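Local coordinates for Lmo0135 protein (Listeria monocytogenes EGD-e, PDB 5ISU), which is the substrate-binding protein CtaP of an ABC transporter and probably takes part in peptide uptake, at residues T25-V30 against V183-G188; F116-K121 against T139-F144; K203-K208 against K497-E502; L231-P236 against A470-D475; T262-Q267 against Y421-N426. All blocks are in the same frame, centred on the assembly; numbering follows the deposited sequence.

How the contacts relate
Contacts 4 and 5 are buried and reach the same mixed sheet, in which strands 462-475 and 248-263 are neighbours, yet their centres lie about 36 Å apart. Contact 4 is strand pairing with leucine, isoleucine and alanine side chains around it; contact 5 joins loop to strand end through asparagine amides and one backbone bond. Contact 2, also buried, is aromatic and apolar, about 39 Å from contact 4 between centres and across the chain's centre from it. Contacts 1 and 3 are less buried and both involve the four-strand sheet of 19-24, 208-213, 190-195 and 180-186: a carboxylate at the surface in contact 1, leucines and a bridging water in the partly buried contact 3.

Contact 1. Residues T25-V30 against V183-G188; sequences TGDPEV and VEYKTG
Asp27 OD2 is gripped by two donors from segment 183-188, the phenol of Tyr185 and the backbone amide of Gly188. The hydroxyl OH of Tyr185 gives its proton to Asp27 OD2 at 2.7 Å, on the anti side of the carboxylate and 20° out of its plane. Gly188 N reaches the syn lone pair of the same Asp27 OD2 at 2.6 Å, in a bent bond with 143° at the hydrogen. The side chains of Asp27 and Tyr185 cross at about a right angle, and OD2 lies at the edge of the phenol ring, near its plane. Tyr185 CB points toward segment 25-30, with CG anti to the backbone N (chi1 168°). Beside this polar grip Pro28 meets the tyrosine tip to tip, its CD 3.9 Å from Tyr185 CE1. Two bonds to one oxygen should help to fix the carboxylate's rotation and would be expected to favour its charged form. Gly188 has a positive phi, which suits a glycine in the turn where its N-H faces the acid. The contact lies at the surface: Tyr185 lies near the end of strand 180-186, an outermost strand of the four-strand sheet, and also touches Val191 of strand 190-195, while Pro28, in the loop after strand 19-24, rests on Val40, Thr41 and Ile44 of helix 39-48.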
# COMPACT_ATOMS: atom_id res chain seq x y z
N THR A 25 3.23 14.58 -7.14
CA THR A 25 3.36 14.42 -8.59
C THR A 25 2.13 14.68 -9.47
O THR A 25 2.30 15.04 -10.64
CB THR A 25 3.91 13.02 -8.92
OG1 THR A 25 3.00 12.02 -8.44
CG2 THR A 25 5.30 12.83 -8.30
N GLY A 26 0.93 14.47 -8.94
CA GLY A 26 -0.29 14.68 -9.72
C GLY A 26 -1.41 15.33 -8.93
O GLY A 26 -1.21 15.70 -7.77
N ASP A 27 -2.56 15.48 -9.58
CA ASP A 27 -3.75 16.06 -8.95
C ASP A 27 -4.43 15.02 -8.09
O ASP A 27 -4.47 13.84 -8.46
CB ASP A 27 -4.80 16.56 -9.96
CG ASP A 27 -4.38 17.83 -10.69
OD1 ASP A 27 -3.66 17.74 -11.72
OD2 ASP A 27 -4.85 18.92 -10.27
N PRO A 28 -5.02 15.46 -6.97
CA PRO A 28 -5.75 14.49 -6.19
C PRO A 28 -7.08 14.17 -6.87
O PRO A 28 -7.47 14.86 -7.81
CB PRO A 28 -5.99 15.23 -4.88
CG PRO A 28 -6.14 16.65 -5.30
CD PRO A 28 -5.23 16.83 -6.48
N GLU A 29 -7.74 13.10 -6.42
CA GLU A 29 -9.06 12.73 -6.93
C GLU A 29 -10.05 13.19 -5.84
O GLU A 29 -9.88 14.27 -5.30
CB GLU A 29 -9.12 11.24 -7.27
CG GLU A 29 -8.13 10.84 -8.36
CD GLU A 29 -8.15 9.35 -8.68
OE1 GLU A 29 -9.21 8.69 -8.52
OE2 GLU A 29 -7.10 8.82 -9.13
N VAL A 30 -11.04 12.38 -5.47
CA VAL A 30 -11.99 12.80 -4.45
C VAL A 30 -11.40 12.64 -3.03
O VAL A 30 -11.12 11.53 -2.59
CB VAL A 30 -13.29 11.99 -4.58
CG1 VAL A 30 -14.32 12.47 -3.57
CG2 VAL A 30 -13.84 12.10 -6.00
N VAL A 183 -8.22 24.89 2.93
CA VAL A 183 -8.34 26.29 2.59
C VAL A 183 -8.84 26.37 1.15
O VAL A 183 -9.97 26.82 0.92
CB VAL A 183 -7.01 27.07 2.80
CG1 VAL A 183 -7.16 28.52 2.34
CG2 VAL A 183 -6.62 27.02 4.27
N GLU A 184 -8.04 25.90 0.19
CA GLU A 184 -8.47 25.92 -1.23
C GLU A 184 -7.68 24.99 -2.13
O GLU A 184 -6.58 24.56 -1.79
CB GLU A 184 -8.40 27.34 -1.82
CG GLU A 184 -6.99 27.88 -1.97
CD GLU A 184 -6.94 29.21 -2.70
OE1 GLU A 184 -7.75 30.11 -2.38
OE2 GLU A 184 -6.08 29.36 -3.60
N TYR A 185 -8.24 24.76 -3.32
CA TYR A 185 -7.63 23.88 -4.33
C TYR A 185 -7.58 24.48 -5.74
O TYR A 185 -8.61 24.65 -6.40
CB TYR A 185 -8.37 22.53 -4.36
CG TYR A 185 -8.04 21.63 -5.54
CD1 TYR A 185 -6.72 21.33 -5.86
CD2 TYR A 185 -9.06 21.01 -6.28
CE1 TYR A 185 -6.41 20.50 -6.92
CE2 TYR A 185 -8.75 20.16 -7.34
CZ TYR A 185 -7.42 19.89 -7.65
OH TYR A 185 -7.09 19.06 -8.71
N LYS A 186 -6.36 24.82 -6.20
CA LYS A 186 -6.15 25.29 -7.57
C LYS A 186 -5.75 24.10 -8.43
O LYS A 186 -4.65 23.56 -8.27
CB LYS A 186 -5.09 26.41 -7.68
CG LYS A 186 -5.62 27.84 -7.80
CD LYS A 186 -4.50 28.76 -8.35
CE LYS A 186 -4.98 30.10 -8.90
NZ LYS A 186 -5.51 31.06 -7.89
N THR A 187 -6.65 23.73 -9.34
CA THR A 187 -6.46 22.59 -10.26
C THR A 187 -5.09 22.58 -10.92
O THR A 187 -4.65 23.59 -11.46
CB THR A 187 -7.52 22.61 -11.38
OG1 THR A 187 -8.83 22.70 -10.81
CG2 THR A 187 -7.42 21.35 -12.26
N GLY A 188 -4.41 21.45 -10.84
CA GLY A 188 -3.09 21.29 -11.43
C GLY A 188 -1.97 22.15 -10.85
O GLY A 188 -0.85 22.13 -11.36

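Contact 2. Residues F116-K121 against T139-F144; sequences FVFDDK and TVAPAF
Phe118, Phe144 and Thr139 carry most of this contact, with the methyl of Ala141 against the Phe118 ring. The Phe118 ring brings its CE1 to 3.5 Å from Ala141 CB, approaching the methyl obliquely, and its CZ to 4.1 Å from Phe144 CD1. These two phenylalanine side chains cross at about a right angle, and Phe144 CD1 lies at the edge of the Phe118 ring. Phe144 CB points toward segment 116-121, CG anti to the backbone N (chi1 -174°). The ring's CE1 meets a second aromatic, Phe116, 3.9 Å from that residue's CD2, which lies in plane at the edge of the Phe144 ring. Phe118 opens a type I' turn to Lys121, the tight hairpin link between strands 117-118 and 121-129 at the border of a five-strand antiparallel sheet. Phe144 begins helix 144-148, following a type I turn from Ala141, and its ring also makes edge-to-face pairs with Tyr75 and Phe135. Phe116 packs on Val100, Ile103 and Leu104 of helix 93-104. Toward the exposed end Thr139 OG1 comes no nearer than 4.2 Å to Phe118 CB.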
# COMPACT_ATOMS: atom_id res chain seq x y z
N PHE A 116 -16.53 -4.93 5.39
CA PHE A 116 -17.61 -4.89 6.38
C PHE A 116 -18.71 -5.93 6.11
O PHE A 116 -19.76 -5.90 6.76
CB PHE A 116 -18.21 -3.48 6.45
CG PHE A 116 -17.20 -2.42 6.83
CD1 PHE A 116 -16.43 -1.80 5.88
CD2 PHE A 116 -17.04 -2.05 8.16
CE1 PHE A 116 -15.50 -0.84 6.23
CE2 PHE A 116 -16.12 -1.08 8.52
CZ PHE A 116 -15.35 -0.48 7.55
N VAL A 117 -18.44 -6.84 5.17
CA VAL A 117 -19.38 -7.90 4.79
C VAL A 117 -18.69 -9.28 4.88
O VAL A 117 -17.51 -9.42 4.56
CB VAL A 117 -19.90 -7.65 3.35
CG1 VAL A 117 -20.95 -8.68 2.97
CG2 VAL A 117 -20.47 -6.26 3.24
N PHE A 118 -19.44 -10.29 5.33
CA PHE A 118 -18.93 -11.65 5.51
C PHE A 118 -20.02 -12.61 5.10
O PHE A 118 -21.10 -12.59 5.70
CB PHE A 118 -18.58 -11.87 6.97
CG PHE A 118 -17.66 -10.84 7.51
CD1 PHE A 118 -16.30 -10.91 7.25
CD2 PHE A 118 -18.16 -9.74 8.20
CE1 PHE A 118 -15.44 -9.93 7.71
CE2 PHE A 118 -17.31 -8.75 8.65
CZ PHE A 118 -15.94 -8.85 8.41
N ASP A 119 -19.75 -13.43 4.09
CA ASP A 119 -20.76 -14.35 3.53
C ASP A 119 -22.03 -13.57 3.15
O ASP A 119 -23.14 -14.01 3.40
CB ASP A 119 -21.10 -15.52 4.48
CG ASP A 119 -20.03 -16.59 4.52
OD1 ASP A 119 -18.83 -16.24 4.51
OD2 ASP A 119 -20.39 -17.79 4.58
N ASP A 120 -21.84 -12.39 2.57
CA ASP A 120 -22.94 -11.52 2.15
C ASP A 120 -23.74 -10.90 3.32
O ASP A 120 -24.74 -10.21 3.06
CB ASP A 120 -23.90 -12.25 1.18
CG ASP A 120 -23.15 -12.94 0.02
OD1 ASP A 120 -21.97 -12.63 -0.20
OD2 ASP A 120 -23.76 -13.80 -0.65
N LYS A 121 -23.34 -11.15 4.58
CA LYS A 121 -24.00 -10.53 5.74
C LYS A 121 -23.17 -9.34 6.22
O LYS A 121 -21.94 -9.46 6.39
CB LYS A 121 -24.22 -11.48 6.93
CG LYS A 121 -25.32 -12.52 6.77
CD LYS A 121 -24.81 -13.89 6.36
CE LYS A 121 -24.08 -14.58 7.50
NZ LYS A 121 -23.70 -15.99 7.18
N THR A 139 -20.22 -13.67 11.93
CA THR A 139 -19.36 -14.84 12.16
C THR A 139 -17.98 -14.33 12.53
O THR A 139 -17.72 -13.12 12.44
CB THR A 139 -19.30 -15.77 10.93
OG1 THR A 139 -19.20 -14.97 9.74
CG2 THR A 139 -20.54 -16.62 10.83
N VAL A 140 -17.11 -15.23 12.97
CA VAL A 140 -15.77 -14.81 13.38
C VAL A 140 -14.97 -14.28 12.17
O VAL A 140 -15.11 -14.82 11.07
CB VAL A 140 -15.02 -15.97 14.08
CG1 VAL A 140 -13.61 -15.55 14.46
CG2 VAL A 140 -15.80 -16.43 15.31
N ALA A 141 -14.20 -13.22 12.38
CA ALA A 141 -13.37 -12.62 11.30
C ALA A 141 -12.20 -11.82 11.91
O ALA A 141 -12.31 -10.60 12.10
CB ALA A 141 -14.21 -11.75 10.39
N PRO A 142 -11.09 -12.49 12.24
CA PRO A 142 -9.92 -11.83 12.84
C PRO A 142 -9.38 -10.61 12.08
O PRO A 142 -8.96 -9.65 12.71
CB PRO A 142 -8.86 -12.95 12.88
CG PRO A 142 -9.44 -14.07 12.06
CD PRO A 142 -10.90 -13.95 12.23
N ALA A 143 -9.45 -10.64 10.75
CA ALA A 143 -9.00 -9.50 9.92
C ALA A 143 -9.79 -8.24 10.16
O ALA A 143 -9.38 -7.17 9.72
CB ALA A 143 -9.07 -9.85 8.44
N PHE A 144 -10.94 -8.34 10.82
CA PHE A 144 -11.75 -7.14 11.06
C PHE A 144 -11.05 -6.17 12.03
O PHE A 144 -11.32 -4.98 11.99
CB PHE A 144 -13.14 -7.50 11.52
CG PHE A 144 -14.05 -6.33 11.64
CD1 PHE A 144 -14.49 -5.68 10.49
CD2 PHE A 144 -14.50 -5.90 12.88
CE1 PHE A 144 -15.34 -4.59 10.58
CE2 PHE A 144 -15.36 -4.82 12.97
CZ PHE A 144 -15.78 -4.16 11.82

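Contact 3. Residues K203-K208 against K497-E502; sequences KPKLDK and KLYLTE
The backbones of Lys205 and Tyr499 come closest, CA to CA 5.5 Å, yet the link between the two main chains is made by a water. That water accepts from Leu206 N at 2.8 Å and donates to Leu498 O at 2.7 Å, so an amide and a carbonyl of different segments share one molecule. Leu206 supplies the apolar centre, sending its two methyls to successive parts of segment 497-502. Its CD1 packs on Leu498 CB at 3.7 Å, and its CD2 lies 3.8 Å from Leu500 CB, the latter pair of side chains crossing at about a right angle. The fork's stem, Leu206 CG, rests 3.6 Å from Leu498 O. The C-terminal strand 499-500 pairs antiparallel with strand 478-479, and the contact sets this small two-strand sheet against the loop that leads into strand 208-213 of the four-strand sheet. Tyr478 touches both Leu206 and Leu500, while Leu20 of strand 19-24 meets Leu206 and Leu498. On the outer side the aliphatic part of Lys205 lies alongside Tyr499, both side chains pointing the same way, with Lys205 CD 3.8 Å from Tyr499 CB. Lys497 directs its amine to a salt bridge with Asp201, in the loop that also holds Lys205.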
# COMPACT_ATOMS: atom_id res chain seq x y z
N LYS A 203 -2.04 20.98 19.38
CA LYS A 203 -2.03 22.06 18.40
C LYS A 203 -0.82 21.93 17.45
O LYS A 203 0.31 21.90 17.91
CB LYS A 203 -1.99 23.41 19.15
CG LYS A 203 -2.01 24.65 18.25
CD LYS A 203 -1.74 25.90 19.07
CE LYS A 203 -1.55 27.12 18.17
NZ LYS A 203 -1.12 28.31 18.96
N PRO A 204 -1.05 21.87 16.13
CA PRO A 204 0.10 21.77 15.20
C PRO A 204 1.09 22.94 15.29
O PRO A 204 0.68 24.07 15.56
CB PRO A 204 -0.56 21.75 13.83
CG PRO A 204 -1.94 21.24 14.09
CD PRO A 204 -2.33 21.82 15.41
N LYS A 205 2.37 22.64 15.08
CA LYS A 205 3.44 23.64 15.18
C LYS A 205 3.55 24.51 13.93
O LYS A 205 3.72 25.72 14.04
CB LYS A 205 4.75 22.96 15.50
CG LYS A 205 4.70 22.25 16.85
CD LYS A 205 5.87 21.31 17.06
CE LYS A 205 5.82 20.64 18.43
NZ LYS A 205 6.00 21.62 19.54
N LEU A 206 3.45 23.90 12.75
CA LEU A 206 3.45 24.65 11.48
C LEU A 206 2.03 25.18 11.24
O LEU A 206 1.03 24.49 11.45
CB LEU A 206 3.92 23.78 10.31
CG LEU A 206 5.37 23.28 10.41
CD1 LEU A 206 5.62 22.13 9.44
CD2 LEU A 206 6.37 24.41 10.19
N ASP A 207 1.97 26.43 10.81
CA ASP A 207 0.71 27.10 10.58
C ASP A 207 0.04 26.72 9.24
O ASP A 207 -1.15 26.48 9.21
CB ASP A 207 0.94 28.62 10.67
CG ASP A 207 -0.32 29.43 10.44
OD1 ASP A 207 -1.42 28.98 10.84
OD2 ASP A 207 -0.22 30.54 9.86
N LYS A 208 0.81 26.69 8.15
CA LYS A 208 0.25 26.37 6.82
C LYS A 208 0.98 25.25 6.11
O LYS A 208 2.18 25.11 6.27
CB LYS A 208 0.28 27.60 5.93
CG LYS A 208 -0.50 28.76 6.50
CD LYS A 208 -0.66 29.82 5.45
CE LYS A 208 -1.35 31.04 6.01
NZ LYS A 208 -1.60 31.98 4.89
N LYS A 497 3.52 17.25 13.95
CA LYS A 497 4.77 17.11 14.73
C LYS A 497 5.99 17.81 14.10
O LYS A 497 7.01 18.01 14.78
CB LYS A 497 5.10 15.64 14.98
CG LYS A 497 3.96 14.83 15.61
CD LYS A 497 3.36 15.50 16.85
CE LYS A 497 2.18 14.69 17.38
NZ LYS A 497 1.49 15.42 18.46
N LEU A 498 5.91 18.18 12.82
CA LEU A 498 7.05 18.88 12.17
C LEU A 498 7.10 20.31 12.66
O LEU A 498 6.08 20.89 13.03
CB LEU A 498 6.95 18.84 10.64
CG LEU A 498 7.00 17.46 9.97
CD1 LEU A 498 6.86 17.61 8.47
CD2 LEU A 498 8.28 16.72 10.31
N TYR A 499 8.29 20.90 12.68
CA TYR A 499 8.42 22.29 13.14
C TYR A 499 9.55 22.98 12.42
O TYR A 499 10.52 22.35 12.03
CB TYR A 499 8.61 22.35 14.67
CG TYR A 499 9.80 21.57 15.22
CD1 TYR A 499 11.08 22.13 15.24
CD2 TYR A 499 9.64 20.29 15.74
CE1 TYR A 499 12.17 21.41 15.73
CE2 TYR A 499 10.72 19.57 16.25
CZ TYR A 499 11.98 20.15 16.24
OH TYR A 499 13.05 19.46 16.73
N LEU A 500 9.41 24.29 12.24
CA LEU A 500 10.42 25.08 11.53
C LEU A 500 11.34 25.77 12.51
O LEU A 500 10.88 26.49 13.39
CB LEU A 500 9.75 26.14 10.66
CG LEU A 500 10.65 27.07 9.85
CD1 LEU A 500 11.50 26.29 8.86
CD2 LEU A 500 9.80 28.10 9.12
N THR A 501 12.64 25.53 12.35
CA THR A 501 13.68 26.17 13.15
C THR A 501 14.27 27.31 12.32
O THR A 501 15.16 27.10 11.49
CB THR A 501 14.81 25.16 13.48
OG1 THR A 501 14.26 24.05 14.19
CG2 THR A 501 15.91 25.81 14.31
N GLU A 502 13.75 28.53 12.51
CA GLU A 502 14.27 29.70 11.78
C GLU A 502 15.29 30.45 12.64
O GLU A 502 15.95 31.39 12.18
CB GLU A 502 13.14 30.65 11.35
CG GLU A 502 12.25 31.16 12.48
CD GLU A 502 11.26 32.23 12.04
OE1 GLU A 502 10.09 32.18 12.48
OE2 GLU A 502 11.63 33.12 11.24
OXT GLU A 502 15.50 30.13 13.82
O HOH W 1 3.49 21.09 12.41

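Contact 4. Residues L231-P236 against A470-D475; sequences LKSIQP and AVLALD
Leu231, Lys232 and Ser233 pair antiparallel with Leu474, Ala473 and Leu472, and this is the close part of the contact. Lys232 and Ala473 form the hydrogen-bonded pair: Ala473 N gives a nearly straight bond to Lys232 O at 2.9 Å, and Lys232 N returns one to Ala473 O at 3.2 Å. On the face of Leu231 and Ser233, Leu231 CB meets Leu474 CD1 at 4.0 Å. On the other face Ile234 CG1 packs on Ala473 CB at 3.6 Å, against helix 217-225. Toward Ile234 the direct pairing gives way to water: Ile234 N still bonds to Val471 O at 2.9 Å, from above the carbonyl plane, but the next link is a water, donating to Ile234 O and accepting from Val471 N at 2.7 Å. Lys232 is buried, yet its NZ bonds to Ser233 O and Asn221 OD1. Two neutral oxygens accept from the amine, which probably makes its burial less costly.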
# COMPACT_ATOMS: atom_id res chain seq x y z
N LEU A 231 9.68 19.57 1.13
CA LEU A 231 9.57 18.14 1.39
C LEU A 231 8.98 17.40 0.19
O LEU A 231 8.04 17.86 -0.42
CB LEU A 231 8.64 17.90 2.61
CG LEU A 231 8.13 16.45 2.84
CD1 LEU A 231 9.28 15.48 3.07
CD2 LEU A 231 7.13 16.37 3.99
N LYS A 232 9.57 16.27 -0.14
CA LYS A 232 9.07 15.45 -1.24
C LYS A 232 9.75 14.09 -1.25
O LYS A 232 10.79 13.89 -0.62
CB LYS A 232 9.37 16.11 -2.60
CG LYS A 232 10.87 16.20 -2.90
CD LYS A 232 11.21 17.08 -4.09
CE LYS A 232 10.67 16.54 -5.40
NZ LYS A 232 11.24 15.22 -5.78
N SER A 233 9.16 13.20 -2.03
CA SER A 233 9.71 11.89 -2.29
C SER A 233 10.79 12.02 -3.38
O SER A 233 10.66 12.82 -4.30
CB SER A 233 8.61 10.97 -2.78
OG SER A 233 7.60 10.86 -1.78
N ILE A 234 11.83 11.20 -3.26
CA ILE A 234 12.96 11.18 -4.17
C ILE A 234 13.12 9.78 -4.75
O ILE A 234 12.89 8.79 -4.06
CB ILE A 234 14.27 11.52 -3.40
CG1 ILE A 234 14.13 12.83 -2.61
CG2 ILE A 234 15.47 11.60 -4.33
CD1 ILE A 234 13.74 14.03 -3.45
N GLN A 235 13.49 9.69 -6.03
CA GLN A 235 13.75 8.40 -6.64
C GLN A 235 15.19 8.03 -6.27
O GLN A 235 16.04 8.92 -6.10
CB GLN A 235 13.57 8.47 -8.15
CG GLN A 235 12.18 8.93 -8.54
CD GLN A 235 11.11 8.08 -7.89
OE1 GLN A 235 10.39 8.54 -7.00
NE2 GLN A 235 11.07 6.81 -8.26
N PRO A 236 15.46 6.73 -6.07
CA PRO A 236 16.81 6.28 -5.70
C PRO A 236 17.96 6.89 -6.52
O PRO A 236 18.97 7.31 -5.95
CB PRO A 236 16.74 4.78 -5.91
CG PRO A 236 15.32 4.44 -5.62
CD PRO A 236 14.49 5.62 -6.03
N ALA A 470 11.17 3.53 0.49
CA ALA A 470 10.85 4.80 -0.15
C ALA A 470 11.88 5.79 0.43
O ALA A 470 12.52 5.50 1.45
CB ALA A 470 9.45 5.24 0.17
N VAL A 471 12.03 6.93 -0.23
CA VAL A 471 12.99 7.96 0.19
C VAL A 471 12.36 9.35 0.17
O VAL A 471 11.67 9.70 -0.80
CB VAL A 471 14.23 7.99 -0.74
CG1 VAL A 471 15.27 8.96 -0.22
CG2 VAL A 471 14.84 6.61 -0.86
N LEU A 472 12.59 10.11 1.23
CA LEU A 472 12.14 11.49 1.33
C LEU A 472 13.32 12.42 1.52
O LEU A 472 14.33 12.06 2.13
CB LEU A 472 11.29 11.71 2.58
CG LEU A 472 9.99 10.95 2.72
CD1 LEU A 472 9.47 11.17 4.12
CD2 LEU A 472 9.00 11.38 1.65
N ALA A 473 13.13 13.65 1.07
CA ALA A 473 14.08 14.71 1.28
C ALA A 473 13.29 15.79 2.03
O ALA A 473 12.22 16.21 1.57
CB ALA A 473 14.61 15.24 -0.03
N LEU A 474 13.81 16.20 3.18
CA LEU A 474 13.18 17.21 4.03
C LEU A 474 14.17 18.35 4.31
O LEU A 474 15.22 18.11 4.87
CB LEU A 474 12.77 16.60 5.38
CG LEU A 474 12.21 17.59 6.42
CD1 LEU A 474 10.96 18.24 5.85
CD2 LEU A 474 11.90 16.97 7.78
N ASP A 475 13.78 19.58 3.95
CA ASP A 475 14.59 20.79 4.17
C ASP A 475 15.15 20.75 5.63
O ASP A 475 14.38 20.59 6.61
CB ASP A 475 13.72 22.02 3.86
CG ASP A 475 14.40 23.35 4.15
OD1 ASP A 475 15.42 23.43 4.88
OD2 ASP A 475 13.85 24.38 3.68
O HOH W 2 11.05 7.04 -2.77

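Contact 5. Residues T262-Q267 against Y421-N426; sequences TFNENQ and YSNYHN
Asn423 ND2 donates to Asn264 OD1 at 2.6 Å, while Asn266 N reaches the same oxygen from the opposite face of its amide plane, closing an Asx turn at the end of strand 248-263. The two donors lie well out of the carbonyl plane, one on each side (42° and 49°). Nearby the amides of Asn266 and Asn423 stack, their planes 13° apart, and a water donates to both Asn266 OD1 and Asn423 O. The backbones join where Glu265 N bonds to Ser422 O at 2.8 Å. Thr262 CG2 rests on Tyr421 CB at 3.6 Å. Behind this shell loop 388-393 holds the amides: Arg388 NE donates to Asn423 OD1, Arg388 O accepts from Asn266 ND2, and Asn390 and Tyr393 carbonyls take Asn264 ND2. Tyr424 OH is hydrogen-bonded to Asp459 OD2 and accepts from Asn426 ND2. The extended Glu265 side chain runs beside Tyr424, placing OE2 at the ring edge, 3.2 Å from Tyr424 CD1.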
# COMPACT_ATOMS: atom_id res chain seq x y z
N THR A 262 5.89 -12.36 -11.92
CA THR A 262 4.84 -13.37 -11.97
C THR A 262 5.10 -14.30 -13.13
O THR A 262 5.59 -13.86 -14.15
CB THR A 262 3.48 -12.74 -12.31
OG1 THR A 262 3.52 -12.25 -13.66
CG2 THR A 262 3.14 -11.59 -11.38
N PHE A 263 4.75 -15.58 -13.01
CA PHE A 263 4.90 -16.54 -14.12
C PHE A 263 3.49 -16.84 -14.61
O PHE A 263 2.68 -17.36 -13.85
CB PHE A 263 5.61 -17.82 -13.69
CG PHE A 263 7.02 -17.60 -13.20
CD1 PHE A 263 8.01 -17.18 -14.07
CD2 PHE A 263 7.37 -17.88 -11.88
CE1 PHE A 263 9.31 -16.98 -13.62
CE2 PHE A 263 8.67 -17.70 -11.44
CZ PHE A 263 9.64 -17.25 -12.31
N ASN A 264 3.19 -16.47 -15.86
CA ASN A 264 1.83 -16.64 -16.42
C ASN A 264 1.51 -18.09 -16.78
O ASN A 264 1.87 -18.56 -17.86
CB ASN A 264 1.65 -15.76 -17.67
CG ASN A 264 0.19 -15.64 -18.11
OD1 ASN A 264 -0.69 -16.33 -17.59
ND2 ASN A 264 -0.07 -14.74 -19.05
N GLU A 265 0.78 -18.77 -15.90
CA GLU A 265 0.42 -20.16 -16.14
C GLU A 265 -0.59 -20.38 -17.29
O GLU A 265 -0.92 -21.52 -17.59
CB GLU A 265 -0.03 -20.85 -14.86
CG GLU A 265 1.08 -20.86 -13.82
CD GLU A 265 0.77 -21.68 -12.58
OE1 GLU A 265 -0.03 -22.64 -12.66
OE2 GLU A 265 1.37 -21.38 -11.51
N ASN A 266 -1.10 -19.31 -17.90
CA ASN A 266 -1.97 -19.46 -19.08
C ASN A 266 -1.11 -19.91 -20.29
O ASN A 266 -1.63 -20.47 -21.25
CB ASN A 266 -2.76 -18.20 -19.41
CG ASN A 266 -3.90 -17.94 -18.43
OD1 ASN A 266 -4.30 -18.83 -17.66
ND2 ASN A 266 -4.46 -16.73 -18.48
N GLN A 267 0.21 -19.65 -20.24
CA GLN A 267 1.12 -20.14 -21.27
C GLN A 267 1.42 -21.57 -20.87
O GLN A 267 1.88 -21.80 -19.76
CB GLN A 267 2.42 -19.32 -21.37
CG GLN A 267 2.23 -17.91 -21.92
CD GLN A 267 3.52 -17.30 -22.45
OE1 GLN A 267 4.62 -17.81 -22.20
NE2 GLN A 267 3.40 -16.21 -23.20
N TYR A 421 -2.23 -12.58 -11.14
CA TYR A 421 -1.42 -12.39 -12.38
C TYR A 421 -0.77 -13.66 -12.93
O TYR A 421 -0.59 -13.80 -14.15
CB TYR A 421 -0.36 -11.29 -12.17
CG TYR A 421 -0.98 -9.93 -11.81
CD1 TYR A 421 -1.86 -9.29 -12.68
CD2 TYR A 421 -0.68 -9.28 -10.61
CE1 TYR A 421 -2.44 -8.07 -12.38
CE2 TYR A 421 -1.25 -8.05 -10.29
CZ TYR A 421 -2.13 -7.45 -11.19
OH TYR A 421 -2.71 -6.24 -10.91
N SER A 422 -0.45 -14.59 -12.03
CA SER A 422 0.16 -15.85 -12.41
C SER A 422 -0.87 -16.87 -12.95
O SER A 422 -0.48 -17.85 -13.57
CB SER A 422 0.90 -16.43 -11.20
OG SER A 422 1.87 -15.52 -10.68
N ASN A 423 -2.16 -16.62 -12.72
CA ASN A 423 -3.26 -17.51 -13.15
C ASN A 423 -3.10 -18.93 -12.56
O ASN A 423 -3.44 -19.94 -13.20
CB ASN A 423 -3.38 -17.55 -14.69
CG ASN A 423 -3.67 -16.18 -15.28
OD1 ASN A 423 -4.70 -15.59 -15.01
ND2 ASN A 423 -2.77 -15.69 -16.13
N TYR A 424 -2.62 -18.97 -11.32
CA TYR A 424 -2.38 -20.19 -10.55
C TYR A 424 -3.67 -20.71 -9.93
O TYR A 424 -4.31 -20.02 -9.13
CB TYR A 424 -1.34 -19.87 -9.48
CG TYR A 424 -1.02 -20.95 -8.46
CD1 TYR A 424 -0.29 -22.08 -8.81
CD2 TYR A 424 -1.34 -20.77 -7.12
CE1 TYR A 424 0.05 -23.04 -7.86
CE2 TYR A 424 -1.01 -21.72 -6.17
CZ TYR A 424 -0.32 -22.84 -6.54
OH TYR A 424 0.01 -23.79 -5.60
N HIS A 425 -4.06 -21.93 -10.28
CA HIS A 425 -5.30 -22.53 -9.79
C HIS A 425 -5.04 -23.74 -8.90
O HIS A 425 -4.64 -24.81 -9.38
CB HIS A 425 -6.21 -22.90 -10.97
CG HIS A 425 -6.37 -21.80 -11.97
ND1 HIS A 425 -6.89 -20.56 -11.63
CD2 HIS A 425 -6.08 -21.74 -13.29
CE1 HIS A 425 -6.90 -19.79 -12.70
NE2 HIS A 425 -6.42 -20.48 -13.72
N ASN A 426 -5.27 -23.56 -7.61
CA ASN A 426 -5.06 -24.60 -6.61
C ASN A 426 -6.17 -24.57 -5.54
O ASN A 426 -6.09 -23.79 -4.58
CB ASN A 426 -3.68 -24.39 -5.98
CG ASN A 426 -3.35 -25.40 -4.90
OD1 ASN A 426 -4.23 -26.16 -4.43
ND2 ASN A 426 -2.10 -25.42 -4.48
O HOH W 3 -4.19 -21.09 -15.91